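Side-chain contact in hydrolase (Thermococcus thioreducens, PDB 6IAH), which is a magnesium-binding phosphatase of the haloacid dehalogenase superfamily, probably able to act on phosphoglycolate among other substrates: residues Y18-K23 with P122-K127. Residues are numbered along the deposited sequence; the frame is centred on the assembly and turned at random. Where two conformers were deposited one is given.
Sequences YDEATK and PGLWKK
Leu124 reaches across to residues 18-23 of helix 17-32 and touches them at Ala21 and Glu20. One methyl group does the work. Leu124 CD1 lies 3.4 Å from the backbone Ala21 N and 3.8 Å from Ala21 CB, against the backbone between the two side chains. In Leu124, chi1 of -68° sets CG anti to its own carbonyl carbon, and chi2 of 166° puts CD1 anti to CA, at the far end of an extended chain that ends on the helix. The same methyl is 3.5 Å from Ala21 CA, so the leucine rests on the helix backbone as well as on the alanine methyl. Glu20 flanks CD1 with its aliphatic part, CG standing 4.0 Å away. Its chain crosses the leucine at about a right angle. In the conformer given, the bend at chi2 (80°) turns the carboxylate away from Leu124 CD1.

Within the helix, Thr22 OG1 and Thr22 N reach Tyr18 O from opposite faces of its carbonyl plane, the hydroxyl at 3.0 Å.

Tyr18 OH bonds to Asp8, a magnesium ligand, so this helix borders the active site. Phe105 and Tyr109 of helix 100-110 also pack on Ala21. Leu124 and Trp125 bond through their backbones to the end of that helix, and the contact joins helix 17-32 to the loop leading into strand 129-130.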
loop_
_atom_site.group_PDB
_atom_site.type_symbol
_atom_site.label_atom_id
_atom_site.label_comp_id
_atom_site.label_asym_id
_atom_site.label_seq_id
_atom_site.Cartn_x
_atom_site.Cartn_y
_atom_site.Cartn_z
ATOM N N TYR A 18 8.206 0.671 -0.435
ATOM C CA TYR A 18 7.746 1.668 0.530
ATOM C C TYR A 18 8.563 1.653 1.810
ATOM O O TYR A 18 8.818 2.707 2.392
ATOM C CB TYR A 18 6.306 1.432 0.913
ATOM C CG TYR A 18 5.297 1.337 -0.241
ATOM C CD1 TYR A 18 4.971 2.419 -1.023
ATOM C CD2 TYR A 18 4.551 0.174 -0.390
ATOM C CE1 TYR A 18 3.980 2.321 -2.015
ATOM C CE2 TYR A 18 3.577 0.062 -1.362
ATOM C CZ TYR A 18 3.272 1.117 -2.159
ATOM O OH TYR A 18 2.224 0.920 -3.061
ATOM N N ASP A 19 8.906 0.464 2.282
ATOM C CA ASP A 19 9.715 0.361 3.477
ATOM C C ASP A 19 11.074 1.021 3.304
ATOM O O ASP A 19 11.525 1.688 4.203
ATOM C CB ASP A 19 9.922 -1.099 3.872
ATOM C CG ASP A 19 8.669 -1.772 4.444
ATOM O OD1 ASP A 19 7.604 -1.141 4.591
ATOM O OD2 ASP A 19 8.793 -2.951 4.793
ATOM N N GLU A 20 11.737 0.823 2.168
ATOM C CA GLU A 20 13.036 1.455 1.923
ATOM C C GLU A 20 12.869 2.965 1.680
ATOM O O GLU A 20 13.732 3.735 2.042
ATOM C CB GLU A 20 13.770 0.778 0.760
ATOM C CG GLU A 20 15.177 1.301 0.461
ATOM C CD GLU A 20 16.252 0.749 1.383
ATOM O OE1 GLU A 20 15.947 -0.107 2.237
ATOM O OE2 GLU A 20 17.405 1.193 1.260
ATOM N N ALA A 21 11.757 3.407 1.100
ATOM C CA ALA A 21 11.542 4.827 0.989
ATOM C C ALA A 21 11.371 5.506 2.359
ATOM O O ALA A 21 11.877 6.625 2.566
ATOM C CB ALA A 21 10.319 5.086 0.085
ATOM N N THR A 22 10.711 4.813 3.294
ATOM C CA THR A 22 10.530 5.291 4.642
ATOM C C THR A 22 11.911 5.381 5.330
ATOM O O THR A 22 12.304 6.408 5.907
ATOM C CB THR A 22 9.533 4.403 5.389
ATOM O OG1 THR A 22 8.238 4.445 4.706
ATOM C CG2 THR A 22 9.352 4.833 6.851
ATOM N N LYS A 23 12.669 4.306 5.204
ATOM C CA LYS A 23 14.020 4.282 5.755
ATOM C C LYS A 23 14.918 5.394 5.205
ATOM O O LYS A 23 15.450 6.162 5.961
ATOM C CB LYS A 23 14.638 2.929 5.458
ATOM C CG LYS A 23 16.088 2.788 5.897
ATOM C CD LYS A 23 16.742 1.644 5.116
ATOM C CE LYS A 23 17.865 1.016 5.891
ATOM N NZ LYS A 23 19.105 1.778 5.913
ATOM N N PRO A 122 16.808 7.623 -8.723
ATOM C CA PRO A 122 16.082 6.552 -9.452
ATOM C C PRO A 122 14.964 6.012 -8.535
ATOM O O PRO A 122 15.235 5.367 -7.531
ATOM C CB PRO A 122 17.165 5.481 -9.731
ATOM C CG PRO A 122 18.374 5.886 -9.007
ATOM C CD PRO A 122 18.083 7.095 -8.140
ATOM N N GLY A 123 13.728 6.370 -8.841
ATOM C CA GLY A 123 12.622 6.001 -8.008
ATOM C C GLY A 123 12.611 4.562 -7.508
ATOM O O GLY A 123 12.709 3.626 -8.310
ATOM N N LEU A 124 12.389 4.395 -6.212
ATOM C CA LEU A 124 12.219 3.060 -5.587
ATOM C C LEU A 124 10.997 2.316 -6.077
ATOM O O LEU A 124 10.995 1.104 -5.992
ATOM C CB LEU A 124 12.203 3.127 -4.071
ATOM C CG LEU A 124 13.532 3.506 -3.406
ATOM C CD1 LEU A 124 13.277 3.869 -1.947
ATOM C CD2 LEU A 124 14.592 2.421 -3.585
ATOM N N TRP A 125 10.010 3.005 -6.681
ATOM C CA TRP A 125 8.887 2.287 -7.254
ATOM C C TRP A 125 9.327 1.237 -8.329
ATOM O O TRP A 125 8.648 0.232 -8.524
ATOM C CB TRP A 125 7.817 3.251 -7.822
ATOM C CG TRP A 125 8.213 3.872 -9.120
ATOM C CD1 TRP A 125 8.974 5.017 -9.301
ATOM C CD2 TRP A 125 7.799 3.469 -10.444
ATOM N NE1 TRP A 125 9.118 5.282 -10.637
ATOM C CE2 TRP A 125 8.410 4.364 -11.365
ATOM C CE3 TRP A 125 7.042 2.414 -10.939
ATOM C CZ2 TRP A 125 8.228 4.252 -12.757
ATOM C CZ3 TRP A 125 6.897 2.279 -12.310
ATOM C CH2 TRP A 125 7.474 3.195 -13.203
ATOM N N LYS A 126 10.472 1.459 -8.965
ATOM C CA LYS A 126 10.915 0.592 -10.030
ATOM C C LYS A 126 11.538 -0.707 -9.496
ATOM O O LYS A 126 11.814 -1.589 -10.287
ATOM C CB LYS A 126 11.824 1.384 -11.009
ATOM C CG LYS A 126 11.113 2.649 -11.527
ATOM C CD LYS A 126 11.876 3.442 -12.583
ATOM C CE LYS A 126 13.403 3.418 -12.400
ATOM N NZ LYS A 126 13.960 4.127 -11.199
ATOM N N LYS A 127 11.723 -0.843 -8.177
ATOM C CA LYS A 127 12.110 -2.137 -7.586
ATOM C C LYS A 127 10.909 -3.071 -7.358
ATOM O O LYS A 127 11.109 -4.208 -6.998
ATOM C CB LYS A 127 12.838 -1.939 -6.285
ATOM C CG LYS A 127 14.197 -1.231 -6.453
ATOM C CD LYS A 127 14.984 -1.444 -5.171
ATOM C CE LYS A 127 16.199 -0.543 -5.046
ATOM N NZ LYS A 127 17.069 -0.710 -6.229
#